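Sulfonate ABC transporter, periplasmic sulfonate-binding protein SsuA (Methylobacillus flagellatus, PDB 3UIF) probably binds sulfonates or related sulfate esters in the periplasm and delivers them to an ABC transporter for uptake. Local coordinates at residues I122-G127 and F148-V153; Y102-K107 and F174-L179; P79-A84 and G293-Q298. All blocks are in the same frame, centred on the assembly; numbering follows the deposited sequence.

How the contacts relate
Contacts 1 and 2 belong to one five-stranded sheet and lie about 15 Å apart between centres. Contact 1 pairs two strands at its edge, largely through backbone hydrogen bonds, and is partly buried. Contact 2 sets a helix on a face of the same sheet and is a buried meeting of tyrosines and aliphatic groups. Contact 3, on the surface, joins a helix associated with the other, six-stranded sheet to a loop late in the chain, by methyl packing without polar bonds between its segments. It touches contact 1 where Leu294 CD1 meets Gly127 O at 4.0 Å, whereas contacts 2 and 3 stay about 18 Å apart at their nearest atoms.

Contact 1: I122-G127 and F148-V153; sequences IALHRG and FKIVNV. With SO4 (sulfate ion), chain B.
In the beta-alpha-beta unit formed by strand 121-124, helix 130-140 and strand 149-151, Ile122 and Ala123 pair in parallel with Ile150 and Val151. Ile122 N donates to Lys149 O (2.9 Å), Val151 N to Ile122 O (3.0 Å) and Leu124 N to Val151 O (2.9 Å), so the bonds pass back and forth between the strands as parallel pairing requires. CA-H groups of Ile150 and Ala123 add contacts to Ile122 O and Val151 O. Beyond the last bridge a side chain takes over: with CG anti to the backbone N (chi1 178°), Asn152 brings OD1 back to Arg126 N at 2.9 Å, the donor standing well above the carbonyl plane. Strand 149-151 is the outermost on this side of the sheet, and the order 149-151, 121-124, 169-172, 102-106, 185-190, with 102-106 antiparallel, is that of a type II periplasmic binding protein lobe. Strand 121-124 thus lies between the edge strand and 169-172, where Ala123 bonds to Gly169 and Phe171. On the helix side, Leu124 CB approaches Ile150 CG2 (4.2 Å) and the leucine reaches Trp130 and Phe134, while Ile122 CD1 meets the Phe148 ring obliquely. Ala123 CB and Val153 CG2 (3.9 Å) pack on the other face. The Arg126 chain, bent at chi3 (83°), runs past the Asn152 amide and lays one face of its guanidinium over Ile150 CB; a water at the edge links NH1 to Ile150 O. The His125 ring has Asn152 OD1 near its plane on the CD2 side and a sulfate on the ND1 side. ND1 points at sulfate O3, a hydrogen bond modelled implausibly short and so doubtful in its detail; Arg128 NE also holds this ion, which probably came from the crystallisation liquor.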
ATOM      1  N   ILE A 122     -24.157   1.174   0.654  1.00 57.37           N
ATOM      2  CA  ILE A 122     -22.829   0.559   0.560  1.00 54.52           C
ATOM      3  C   ILE A 122     -21.932   1.004   1.720  1.00 54.84           C
ATOM      4  O   ILE A 122     -21.663   2.204   1.896  1.00 54.99           O
ATOM      5  CB  ILE A 122     -22.145   0.787  -0.816  1.00 54.22           C
ATOM      6  CG1 ILE A 122     -23.032   0.269  -1.957  1.00 55.00           C
ATOM      7  CG2 ILE A 122     -20.789   0.087  -0.874  1.00 52.50           C
ATOM      8  CD1 ILE A 122     -22.725   0.868  -3.308  1.00 55.71           C
ATOM      9  N   ALA A 123     -21.495   0.012   2.501  1.00 54.06           N
ATOM     10  CA  ALA A 123     -20.564   0.196   3.612  1.00 53.24           C
ATOM     11  C   ALA A 123     -19.155   0.427   3.076  1.00 51.64           C
ATOM     12  O   ALA A 123     -18.597  -0.424   2.374  1.00 49.93           O
ATOM     13  CB  ALA A 123     -20.598  -1.017   4.538  1.00 52.67           C
ATOM     14  N   LEU A 124     -18.592   1.591   3.385  1.00 51.80           N
ATOM     15  CA  LEU A 124     -17.251   1.938   2.919  1.00 50.11           C
ATOM     16  C   LEU A 124     -16.532   2.806   3.938  1.00 50.66           C
ATOM     17  O   LEU A 124     -17.076   3.815   4.397  1.00 52.06           O
ATOM     18  CB  LEU A 124     -17.326   2.668   1.577  1.00 50.39           C
ATOM     19  CG  LEU A 124     -16.113   3.487   1.111  1.00 49.69           C
ATOM     20  CD1 LEU A 124     -14.942   2.609   0.672  1.00 47.69           C
ATOM     21  CD2 LEU A 124     -16.524   4.449   0.001  1.00 50.37           C
ATOM     22  N   HIS A 125     -15.304   2.426   4.285  1.00 49.35           N
ATOM     23  CA  HIS A 125     -14.548   3.228   5.237  1.00 49.53           C
ATOM     24  C   HIS A 125     -13.964   4.462   4.612  1.00 49.62           C
ATOM     25  O   HIS A 125     -12.876   4.429   4.042  1.00 48.39           O
ATOM     26  CB  HIS A 125     -13.472   2.416   5.944  1.00 48.79           C
ATOM     27  CG  HIS A 125     -13.062   3.004   7.274  1.00 49.60           C
ATOM     28  ND1 HIS A 125     -11.913   2.676   7.894  1.00 49.66           N
ATOM     29  CD2 HIS A 125     -13.694   3.945   8.085  1.00 51.02           C
ATOM     30  CE1 HIS A 125     -11.820   3.364   9.044  1.00 50.81           C
ATOM     31  NE2 HIS A 125     -12.912   4.136   9.160  1.00 51.45           N
ATOM     32  N   ARG A 126     -14.686   5.569   4.744  1.00 51.67           N
ATOM     33  CA  ARG A 126     -14.307   6.831   4.098  1.00 51.77           C
ATOM     34  C   ARG A 126     -12.966   7.401   4.555  1.00 51.10           C
ATOM     35  O   ARG A 126     -12.582   7.253   5.715  1.00 51.69           O
ATOM     36  CB  ARG A 126     -15.425   7.848   4.245  1.00 53.49           C
ATOM     37  CG  ARG A 126     -16.711   7.311   3.642  1.00 54.48           C
ATOM     38  CD  ARG A 126     -17.733   8.402   3.439  1.00 61.09           C
ATOM     39  NE  ARG A 126     -17.506   9.120   2.196  1.00 61.44           N
ATOM     40  CZ  ARG A 126     -18.382   9.965   1.668  1.00 64.54           C
ATOM     41  NH1 ARG A 126     -19.547  10.191   2.276  1.00 65.08           N
ATOM     42  NH2 ARG A 126     -18.096  10.576   0.525  1.00 66.00           N
ATOM     43  N   GLY A 127     -12.240   8.019   3.626  1.00 50.38           N
ATOM     44  CA  GLY A 127     -10.922   8.554   3.928  1.00 50.41           C
ATOM     45  C   GLY A 127      -9.811   7.520   3.897  1.00 48.60           C
ATOM     46  O   GLY A 127      -8.665   7.831   4.250  1.00 47.75           O
ATOM     47  N   PHE A 148     -25.592   6.688  -4.201  1.00 65.84           N
ATOM     48  CA  PHE A 148     -25.620   5.665  -3.183  1.00 64.43           C
ATOM     49  C   PHE A 148     -25.777   6.292  -1.811  1.00 65.73           C
ATOM     50  O   PHE A 148     -25.378   7.439  -1.595  1.00 66.22           O
ATOM     51  CB  PHE A 148     -24.339   4.842  -3.250  1.00 61.65           C
ATOM     52  CG  PHE A 148     -24.003   4.352  -4.637  1.00 61.07           C
ATOM     53  CD1 PHE A 148     -24.512   3.141  -5.106  1.00 60.50           C
ATOM     54  CD2 PHE A 148     -23.180   5.103  -5.478  1.00 60.84           C
ATOM     55  CE1 PHE A 148     -24.199   2.684  -6.378  1.00 60.24           C
ATOM     56  CE2 PHE A 148     -22.876   4.655  -6.751  1.00 60.05           C
ATOM     57  CZ  PHE A 148     -23.381   3.442  -7.203  1.00 60.15           C
ATOM     58  N   LYS A 149     -26.390   5.550  -0.895  1.00 65.60           N
ATOM     59  CA  LYS A 149     -26.250   5.864   0.518  1.00 66.18           C
ATOM     60  C   LYS A 149     -24.941   5.198   1.001  1.00 63.75           C
ATOM     61  O   LYS A 149     -24.842   3.969   1.075  1.00 61.80           O
ATOM     62  CB  LYS A 149     -27.483   5.415   1.324  1.00 67.42           C
ATOM     63  CG  LYS A 149     -27.501   5.884   2.783  1.00 69.06           C
ATOM     64  CD  LYS A 149     -28.860   5.634   3.436  1.00 72.29           C
ATOM     65  CE  LYS A 149     -29.116   6.581   4.609  1.00 74.52           C
ATOM     66  NZ  LYS A 149     -30.546   6.626   5.052  1.00 77.01           N
ATOM     67  N   ILE A 150     -23.936   6.023   1.285  1.00 62.19           N
ATOM     68  CA  ILE A 150     -22.659   5.535   1.798  1.00 60.24           C
ATOM     69  C   ILE A 150     -22.662   5.482   3.317  1.00 60.14           C
ATOM     70  O   ILE A 150     -22.712   6.517   3.983  1.00 61.45           O
ATOM     71  CB  ILE A 150     -21.456   6.405   1.339  1.00 58.83           C
ATOM     72  CG1 ILE A 150     -21.532   6.735  -0.162  1.00 59.19           C
ATOM     73  CG2 ILE A 150     -20.135   5.739   1.725  1.00 56.70           C
ATOM     74  CD1 ILE A 150     -21.421   5.540  -1.083  1.00 57.94           C
ATOM     75  N   VAL A 151     -22.589   4.265   3.847  1.00 58.78           N
ATOM     76  CA  VAL A 151     -22.469   4.037   5.286  1.00 59.50           C
ATOM     77  C   VAL A 151     -20.985   4.060   5.631  1.00 57.70           C
ATOM     78  O   VAL A 151     -20.238   3.183   5.202  1.00 55.58           O
ATOM     79  CB  VAL A 151     -23.111   2.680   5.717  1.00 59.42           C
ATOM     80  CG1 VAL A 151     -23.193   2.554   7.236  1.00 60.63           C
ATOM     81  CG2 VAL A 151     -24.497   2.492   5.102  1.00 59.72           C
ATOM     82  N   ASN A 152     -20.553   5.069   6.385  1.00 57.58           N
ATOM     83  CA  ASN A 152     -19.143   5.181   6.756  1.00 56.71           C
ATOM     84  C   ASN A 152     -18.778   4.396   8.035  1.00 56.38           C
ATOM     85  O   ASN A 152     -19.010   4.868   9.154  1.00 57.91           O
ATOM     86  CB  ASN A 152     -18.712   6.654   6.830  1.00 57.54           C
ATOM     87  CG  ASN A 152     -17.263   6.829   7.255  1.00 56.09           C
ATOM     88  OD1 ASN A 152     -16.406   5.979   6.993  1.00 54.30           O
ATOM     89  ND2 ASN A 152     -16.980   7.938   7.919  1.00 56.86           N
ATOM     90  N   VAL A 153     -18.208   3.202   7.840  1.00 54.64           N
ATOM     91  CA  VAL A 153     -17.836   2.279   8.923  1.00 54.52           C
ATOM     92  C   VAL A 153     -16.503   1.571   8.641  1.00 52.41           C
ATOM     93  O   VAL A 153     -16.121   1.375   7.483  1.00 51.35           O
ATOM     94  CB  VAL A 153     -18.911   1.187   9.153  1.00 55.00           C
ATOM     95  CG1 VAL A 153     -20.178   1.776   9.771  1.00 57.64           C
ATOM     96  CG2 VAL A 153     -19.228   0.443   7.862  1.00 54.05           C
TER
HETATM   97  S   SO4 B 501      -9.235   0.634   8.902  1.00 54.44           S
HETATM   98  O1  SO4 B 501      -8.904  -0.811   9.088  1.00 53.37           O
HETATM   99  O2  SO4 B 501      -7.964   1.320   8.516  1.00 54.12           O
HETATM  100  O3  SO4 B 501     -10.283   0.829   7.861  1.00 47.62           O
HETATM  101  O4  SO4 B 501      -9.835   1.219  10.133  1.00 49.91           O
HETATM  102  O   HOH W   1     -20.530   8.706   4.756  1.00 49.34           O

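Contact 2: Y102-K107 and F174-L179; sequences YLVVPK and FDSYIL
Ser176 OG is wedged against strand 102-106, 3.4 Å from Tyr102 CB and 3.5 Å from Val104 CG2, while its hydrogen bond goes back to Leu173 O. The hydroxyl is thus satisfied by the backbone just ahead of its own segment and touches the strand at carbon atoms. Its torsion (chi1 -51°) sets OG beside the backbone N, on the side of helix 176-181 that faces the sheet. The Tyr102 ring reaches Phe174: CE1 lies 3.4 Å from Phe174 N and 4.1 Å from Phe174 CB. At CE2, across the ring from CE1, Tyr177 comes in from the same side of the ring plane, its CE2 3.7 Å from Tyr102 CE2. These two rings are 5.2 Å apart between centroids and their planes are inclined at 69°, an oblique pairing. Their hydroxyls have separate partners, Tyr102 OH bonding to Glu258 and Tyr177 OH to Lys192. In the fold, strand 102-106 is the antiparallel member of the five-stranded sheet, set between 169-172 and 185-190, and helix 176-181 is the connection between those two neighbours, lying across the face on which Tyr102 and Val104 stand. Further along, Val104 CG1 touches Leu179 CD1 (3.8 Å), and Leu162 of helix 155-164 packs on both side chains. The Phe174 side chain leads away from the strand to helix 252-257 and meets the Tyr250 ring edge-to-face.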
ATOM      1  N   TYR A 102     -12.328  -4.756  -3.403  1.00 41.03           N
ATOM      2  CA  TYR A 102     -13.361  -5.753  -3.682  1.00 41.45           C
ATOM      3  C   TYR A 102     -14.743  -5.194  -3.373  1.00 42.39           C
ATOM      4  O   TYR A 102     -14.928  -4.516  -2.355  1.00 42.97           O
ATOM      5  CB  TYR A 102     -13.124  -6.997  -2.807  1.00 41.44           C
ATOM      6  CG  TYR A 102     -11.763  -7.641  -2.963  1.00 40.49           C
ATOM      7  CD1 TYR A 102     -10.654  -7.197  -2.238  1.00 39.90           C
ATOM      8  CD2 TYR A 102     -11.584  -8.696  -3.841  1.00 40.68           C
ATOM      9  CE1 TYR A 102      -9.415  -7.782  -2.393  1.00 39.23           C
ATOM     10  CE2 TYR A 102     -10.344  -9.295  -4.008  1.00 40.27           C
ATOM     11  CZ  TYR A 102      -9.268  -8.840  -3.278  1.00 39.38           C
ATOM     12  OH  TYR A 102      -8.072  -9.475  -3.463  1.00 39.05           O
ATOM     13  N   LEU A 103     -15.706  -5.487  -4.240  1.00 43.31           N
ATOM     14  CA  LEU A 103     -17.118  -5.216  -3.965  1.00 44.71           C
ATOM     15  C   LEU A 103     -17.796  -6.520  -3.615  1.00 45.52           C
ATOM     16  O   LEU A 103     -17.734  -7.498  -4.371  1.00 45.19           O
ATOM     17  CB  LEU A 103     -17.806  -4.555  -5.157  1.00 45.41           C
ATOM     18  CG  LEU A 103     -19.231  -4.014  -4.974  1.00 47.34           C
ATOM     19  CD1 LEU A 103     -19.331  -2.920  -3.918  1.00 47.27           C
ATOM     20  CD2 LEU A 103     -19.769  -3.508  -6.303  1.00 48.28           C
ATOM     21  N   VAL A 104     -18.435  -6.519  -2.449  1.00 46.34           N
ATOM     22  CA  VAL A 104     -19.065  -7.690  -1.864  1.00 46.53           C
ATOM     23  C   VAL A 104     -20.526  -7.370  -1.687  1.00 48.38           C
ATOM     24  O   VAL A 104     -20.870  -6.282  -1.235  1.00 49.14           O
ATOM     25  CB  VAL A 104     -18.505  -7.972  -0.460  1.00 46.79           C
ATOM     26  CG1 VAL A 104     -18.764  -9.407  -0.052  1.00 47.20           C
ATOM     27  CG2 VAL A 104     -17.013  -7.622  -0.380  1.00 45.24           C
ATOM     28  N   VAL A 105     -21.377  -8.321  -2.050  1.00 49.52           N
ATOM     29  CA  VAL A 105     -22.822  -8.231  -1.833  1.00 51.48           C
ATOM     30  C   VAL A 105     -23.287  -9.426  -0.994  1.00 52.41           C
ATOM     31  O   VAL A 105     -22.600 -10.441  -0.955  1.00 51.75           O
ATOM     32  CB  VAL A 105     -23.628  -8.143  -3.164  1.00 52.54           C
ATOM     33  CG1 VAL A 105     -23.362  -6.819  -3.868  1.00 51.66           C
ATOM     34  CG2 VAL A 105     -23.355  -9.333  -4.083  1.00 52.07           C
ATOM     35  N   PRO A 106     -24.450  -9.308  -0.316  1.00 54.05           N
ATOM     36  CA  PRO A 106     -24.915 -10.461   0.470  1.00 54.99           C
ATOM     37  C   PRO A 106     -24.985 -11.703  -0.404  1.00 55.41           C
ATOM     38  O   PRO A 106     -25.124 -11.589  -1.627  1.00 55.24           O
ATOM     39  CB  PRO A 106     -26.317 -10.039   0.920  1.00 56.90           C
ATOM     40  CG  PRO A 106     -26.248  -8.553   0.975  1.00 56.11           C
ATOM     41  CD  PRO A 106     -25.364  -8.157  -0.182  1.00 55.01           C
ATOM     42  N   LYS A 107     -24.856 -12.872   0.214  1.00 55.87           N
ATOM     43  CA  LYS A 107     -24.859 -14.129  -0.539  1.00 56.30           C
ATOM     44  C   LYS A 107     -25.994 -14.204  -1.584  1.00 57.73           C
ATOM     45  O   LYS A 107     -25.739 -14.519  -2.745  1.00 58.00           O
ATOM     46  CB  LYS A 107     -24.893 -15.349   0.406  1.00 57.65           C
ATOM     47  CG  LYS A 107     -24.875 -16.707  -0.297  1.00 58.53           C
ATOM     48  CD  LYS A 107     -23.565 -16.935  -1.051  1.00 58.91           C
ATOM     49  CE  LYS A 107     -23.769 -17.775  -2.306  1.00 60.76           C
ATOM     50  NZ  LYS A 107     -24.677 -17.134  -3.315  1.00 61.59           N
ATOM     51  N   PHE A 174      -8.865  -7.459   0.955  1.00 39.52           N
ATOM     52  CA  PHE A 174      -8.929  -8.934   0.982  1.00 39.92           C
ATOM     53  C   PHE A 174      -9.679  -9.542   2.171  1.00 41.12           C
ATOM     54  O   PHE A 174     -10.015 -10.727   2.154  1.00 41.76           O
ATOM     55  CB  PHE A 174      -7.527  -9.552   0.823  1.00 39.73           C
ATOM     56  CG  PHE A 174      -6.631  -9.386   2.032  1.00 39.77           C
ATOM     57  CD1 PHE A 174      -6.505  -8.154   2.688  1.00 39.40           C
ATOM     58  CD2 PHE A 174      -5.893 -10.457   2.506  1.00 40.06           C
ATOM     59  CE1 PHE A 174      -5.682  -8.010   3.797  1.00 39.61           C
ATOM     60  CE2 PHE A 174      -5.059 -10.323   3.609  1.00 40.31           C
ATOM     61  CZ  PHE A 174      -4.954  -9.106   4.259  1.00 40.30           C
ATOM     62  N   ASP A 175      -9.958  -8.740   3.196  1.00 41.35           N
ATOM     63  CA  ASP A 175     -10.843  -9.174   4.290  1.00 42.57           C
ATOM     64  C   ASP A 175     -12.213  -9.605   3.760  1.00 43.39           C
ATOM     65  O   ASP A 175     -12.950 -10.339   4.417  1.00 44.63           O
ATOM     66  CB  ASP A 175     -10.992  -8.080   5.345  1.00 42.91           C
ATOM     67  CG  ASP A 175     -11.277  -6.723   4.735  1.00 42.51           C
ATOM     68  OD1 ASP A 175     -10.379  -6.183   4.046  1.00 41.42           O
ATOM     69  OD2 ASP A 175     -12.386  -6.187   4.955  1.00 42.97           O
ATOM     70  N   SER A 176     -12.544  -9.155   2.559  1.00 42.86           N
ATOM     71  CA  SER A 176     -13.766  -9.582   1.875  1.00 43.77           C
ATOM     72  C   SER A 176     -13.929 -11.115   1.789  1.00 44.49           C
ATOM     73  O   SER A 176     -15.046 -11.626   1.901  1.00 45.91           O
ATOM     74  CB  SER A 176     -13.821  -8.972   0.472  1.00 43.04           C
ATOM     75  OG  SER A 176     -13.598  -7.573   0.515  1.00 42.43           O
ATOM     76  N   TYR A 177     -12.818 -11.832   1.613  1.00 43.85           N
ATOM     77  CA  TYR A 177     -12.821 -13.284   1.414  1.00 44.98           C
ATOM     78  C   TYR A 177     -13.372 -14.091   2.584  1.00 46.34           C
ATOM     79  O   TYR A 177     -13.924 -15.185   2.394  1.00 47.50           O
ATOM     80  CB  TYR A 177     -11.418 -13.775   1.077  1.00 44.04           C
ATOM     81  CG  TYR A 177     -11.040 -13.518  -0.357  1.00 43.18           C
ATOM     82  CD1 TYR A 177     -11.711 -14.177  -1.413  1.00 43.67           C
ATOM     83  CD2 TYR A 177     -10.015 -12.624  -0.671  1.00 41.83           C
ATOM     84  CE1 TYR A 177     -11.364 -13.936  -2.732  1.00 43.16           C
ATOM     85  CE2 TYR A 177      -9.667 -12.379  -1.987  1.00 41.45           C
ATOM     86  CZ  TYR A 177     -10.337 -13.030  -3.008  1.00 42.19           C
ATOM     87  OH  TYR A 177      -9.968 -12.770  -4.304  1.00 41.83           O
ATOM     88  N   ILE A 178     -13.199 -13.547   3.788  1.00 46.27           N
ATOM     89  CA  ILE A 178     -13.763 -14.131   5.003  1.00 48.04           C
ATOM     90  C   ILE A 178     -15.277 -14.268   4.839  1.00 49.16           C
ATOM     91  O   ILE A 178     -15.850 -15.312   5.157  1.00 50.79           O
ATOM     92  CB  ILE A 178     -13.372 -13.297   6.247  1.00 47.84           C
ATOM     93  CG1 ILE A 178     -11.904 -13.522   6.580  1.00 47.26           C
ATOM     94  CG2 ILE A 178     -14.189 -13.700   7.463  1.00 50.05           C
ATOM     95  CD1 ILE A 178     -11.347 -12.557   7.596  1.00 47.65           C
ATOM     96  N   LEU A 179     -15.901 -13.209   4.314  1.00 48.45           N
ATOM     97  CA  LEU A 179     -17.326 -13.190   3.997  1.00 49.72           C
ATOM     98  C   LEU A 179     -17.743 -14.315   3.059  1.00 50.26           C
ATOM     99  O   LEU A 179     -18.829 -14.876   3.218  1.00 51.67           O
ATOM    100  CB  LEU A 179     -17.747 -11.836   3.406  1.00 48.96           C
ATOM    101  CG  LEU A 179     -17.732 -10.637   4.358  1.00 49.21           C
ATOM    102  CD1 LEU A 179     -17.985  -9.335   3.619  1.00 47.90           C
ATOM    103  CD2 LEU A 179     -18.745 -10.837   5.484  1.00 50.76           C
TER

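Contact 3: P79-A84 and G293-Q298; sequences PIILNA and GLTRTQ
Thr295 lays its methyl group on a flank of helix 77-85, between Ile81 and Ala84, three residues on. CG2 comes 3.7 Å from Ala84 CB and 3.8 Å from Ile81 CA, and Ile81 CG1 lies 3.9 Å from the same Thr295 CG2. A chi1 of 61° places the threonine hydroxyl between its backbone N and carbonyl carbon, leaving the methyl to face the helix. The hydroxyl is spent inside the loop: OG1 donates to Thr297 O at 2.8 Å, in the carbonyl plane, a bond consistent with this rotation of the side chain. The loop joins helix 276-291 to helix 301-304, and helix 77-85 follows strand 71-75 of the six-stranded sheet, so the contact brings a late piece of chain back to an early helix of that lobe in a type II periplasmic binding protein. Gln290 of helix 276-291 bonds to the same loop at two points, NE2 to Arg296 O and OE1 to Gln298 NE2. At one end of the contact Leu294 CD1 approaches Ile81 CD1 (4.2 Å); at the other Thr297 CG2, anti to its backbone N, reaches Ala84 O at 3.6 Å. On another side helix 77-85 packs through Ile80 on Ala285 and Ala289 of helix 276-291.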
ATOM      1  N   PRO A  79       1.868  10.148   3.554  1.00 42.99           N
ATOM      2  CA  PRO A  79       2.879  11.065   3.017  1.00 43.18           C
ATOM      3  C   PRO A  79       2.315  12.090   2.037  1.00 44.35           C
ATOM      4  O   PRO A  79       2.788  13.224   1.996  1.00 45.37           O
ATOM      5  CB  PRO A  79       3.880  10.146   2.321  1.00 42.22           C
ATOM      6  CG  PRO A  79       3.209   8.837   2.146  1.00 41.19           C
ATOM      7  CD  PRO A  79       2.135   8.743   3.185  1.00 41.87           C
ATOM      8  N   ILE A  80       1.309  11.710   1.264  1.00 44.10           N
ATOM      9  CA  ILE A  80       0.525  12.681   0.490  1.00 45.23           C
ATOM     10  C   ILE A  80      -0.065  13.789   1.378  1.00 46.93           C
ATOM     11  O   ILE A  80       0.038  14.969   1.047  1.00 48.54           O
ATOM     12  CB  ILE A  80      -0.593  11.994  -0.345  1.00 45.08           C
ATOM     13  CG1 ILE A  80       0.007  11.249  -1.554  1.00 43.94           C
ATOM     14  CG2 ILE A  80      -1.658  12.994  -0.791  1.00 46.73           C
ATOM     15  CD1 ILE A  80      -0.918  10.247  -2.199  1.00 43.53           C
ATOM     16  N   ILE A  81      -0.663  13.411   2.508  1.00 47.00           N
ATOM     17  CA  ILE A  81      -1.262  14.382   3.444  1.00 48.97           C
ATOM     18  C   ILE A  81      -0.208  15.283   4.099  1.00 49.49           C
ATOM     19  O   ILE A  81      -0.423  16.479   4.254  1.00 51.12           O
ATOM     20  CB  ILE A  81      -2.158  13.679   4.498  1.00 48.57           C
ATOM     21  CG1 ILE A  81      -3.372  13.044   3.806  1.00 48.12           C
ATOM     22  CG2 ILE A  81      -2.582  14.625   5.618  1.00 50.15           C
ATOM     23  CD1 ILE A  81      -3.953  11.859   4.549  1.00 47.07           C
ATOM     24  N   LEU A  82       0.927  14.698   4.464  1.00 48.49           N
ATOM     25  CA  LEU A  82       2.067  15.440   4.994  1.00 49.01           C
ATOM     26  C   LEU A  82       2.611  16.461   3.983  1.00 50.02           C
ATOM     27  O   LEU A  82       2.762  17.651   4.293  1.00 51.89           O
ATOM     28  CB  LEU A  82       3.167  14.455   5.421  1.00 47.87           C
ATOM     29  CG  LEU A  82       4.483  14.999   5.975  1.00 48.45           C
ATOM     30  CD1 LEU A  82       4.241  15.935   7.155  1.00 50.16           C
ATOM     31  CD2 LEU A  82       5.427  13.866   6.347  1.00 46.75           C
ATOM     32  N   ASN A  83       2.889  15.978   2.773  1.00 49.07           N
ATOM     33  CA  ASN A  83       3.460  16.787   1.703  1.00 49.82           C
ATOM     34  C   ASN A  83       2.591  17.941   1.241  1.00 51.73           C
ATOM     35  O   ASN A  83       3.101  18.966   0.790  1.00 53.12           O
ATOM     36  CB  ASN A  83       3.841  15.908   0.522  1.00 48.33           C
ATOM     37  CG  ASN A  83       5.089  15.104   0.787  1.00 46.99           C
ATOM     38  OD1 ASN A  83       5.908  15.474   1.622  1.00 47.62           O
ATOM     39  ND2 ASN A  83       5.242  13.993   0.081  1.00 46.06           N
ATOM     40  N   ALA A  84       1.279  17.784   1.348  1.00 51.97           N
ATOM     41  CA  ALA A  84       0.369  18.875   1.021  1.00 53.95           C
ATOM     42  C   ALA A  84       0.621  20.055   1.963  1.00 56.01           C
ATOM     43  O   ALA A  84       0.770  21.189   1.511  1.00 58.15           O
ATOM     44  CB  ALA A  84      -1.071  18.402   1.086  1.00 54.34           C
ATOM     45  N   GLY A 293     -11.435  16.075   0.970  1.00 59.25           N
ATOM     46  CA  GLY A 293     -11.167  16.990   2.070  1.00 60.59           C
ATOM     47  C   GLY A 293     -10.166  16.519   3.110  1.00 59.11           C
ATOM     48  O   GLY A 293     -10.149  17.042   4.223  1.00 60.19           O
ATOM     49  N   LEU A 294      -9.329  15.535   2.768  1.00 56.86           N
ATOM     50  CA  LEU A 294      -8.225  15.149   3.657  1.00 55.44           C
ATOM     51  C   LEU A 294      -7.137  16.228   3.656  1.00 56.09           C
ATOM     52  O   LEU A 294      -6.363  16.333   4.609  1.00 55.84           O
ATOM     53  CB  LEU A 294      -7.621  13.798   3.264  1.00 52.83           C
ATOM     54  CG  LEU A 294      -8.467  12.529   3.313  1.00 52.70           C
ATOM     55  CD1 LEU A 294      -7.705  11.358   2.719  1.00 49.68           C
ATOM     56  CD2 LEU A 294      -8.896  12.201   4.735  1.00 54.64           C
ATOM     57  N   THR A 295      -7.079  17.015   2.580  1.00 57.15           N
ATOM     58  CA  THR A 295      -6.137  18.133   2.450  1.00 57.88           C
ATOM     59  C   THR A 295      -6.794  19.312   1.742  1.00 60.56           C
ATOM     60  O   THR A 295      -7.647  19.127   0.871  1.00 60.84           O
ATOM     61  CB  THR A 295      -4.871  17.750   1.642  1.00 56.51           C
ATOM     62  OG1 THR A 295      -5.233  17.351   0.314  1.00 55.94           O
ATOM     63  CG2 THR A 295      -4.107  16.615   2.309  1.00 53.79           C
ATOM     64  N   ARG A 296      -6.389  20.521   2.113  1.00 62.54           N
ATOM     65  CA  ARG A 296      -6.836  21.726   1.410  1.00 65.10           C
ATOM     66  C   ARG A 296      -6.129  21.821   0.059  1.00 64.51           C
ATOM     67  O   ARG A 296      -6.739  22.176  -0.949  1.00 65.90           O
ATOM     68  CB  ARG A 296      -6.541  22.977   2.237  1.00 67.54           C
ATOM     69  CG  ARG A 296      -6.871  22.832   3.713  1.00 70.21           C
ATOM     70  CD  ARG A 296      -6.631  24.118   4.502  1.00 73.10           C
ATOM     71  NE  ARG A 296      -7.390  25.286   4.010  1.00 77.21           N
ATOM     72  CZ  ARG A 296      -8.724  25.375   3.950  1.00 78.77           C
ATOM     73  NH1 ARG A 296      -9.490  24.347   4.321  1.00 76.12           N
ATOM     74  NH2 ARG A 296      -9.299  26.492   3.501  1.00 80.90           N
ATOM     75  N   THR A 297      -4.850  21.453   0.064  1.00 62.93           N
ATOM     76  CA  THR A 297      -3.904  21.669  -1.033  1.00 62.78           C
ATOM     77  C   THR A 297      -3.586  20.361  -1.786  1.00 60.44           C
ATOM     78  O   THR A 297      -3.919  19.265  -1.318  1.00 58.43           O
ATOM     79  CB  THR A 297      -2.636  22.356  -0.441  1.00 63.56           C
ATOM     80  OG1 THR A 297      -2.867  23.766  -0.380  1.00 66.62           O
ATOM     81  CG2 THR A 297      -1.331  22.090  -1.224  1.00 62.23           C
ATOM     82  N   GLN A 298      -2.983  20.483  -2.967  1.00 60.59           N
ATOM     83  CA  GLN A 298      -2.447  19.323  -3.686  1.00 58.23           C
ATOM     84  C   GLN A 298      -0.918  19.309  -3.697  1.00 58.31           C
ATOM     85  O   GLN A 298      -0.286  20.248  -4.145  1.00 59.43           O
ATOM     86  CB  GLN A 298      -2.975  19.272  -5.112  1.00 59.16           C
ATOM     87  CG  GLN A 298      -4.367  18.675  -5.252  1.00 58.84           C
ATOM     88  CD  GLN A 298      -4.650  18.208  -6.676  1.00 59.64           C
ATOM     89  OE1 GLN A 298      -3.809  17.574  -7.312  1.00 57.86           O
ATOM     90  NE2 GLN A 298      -5.837  18.521  -7.180  1.00 61.26           N
TER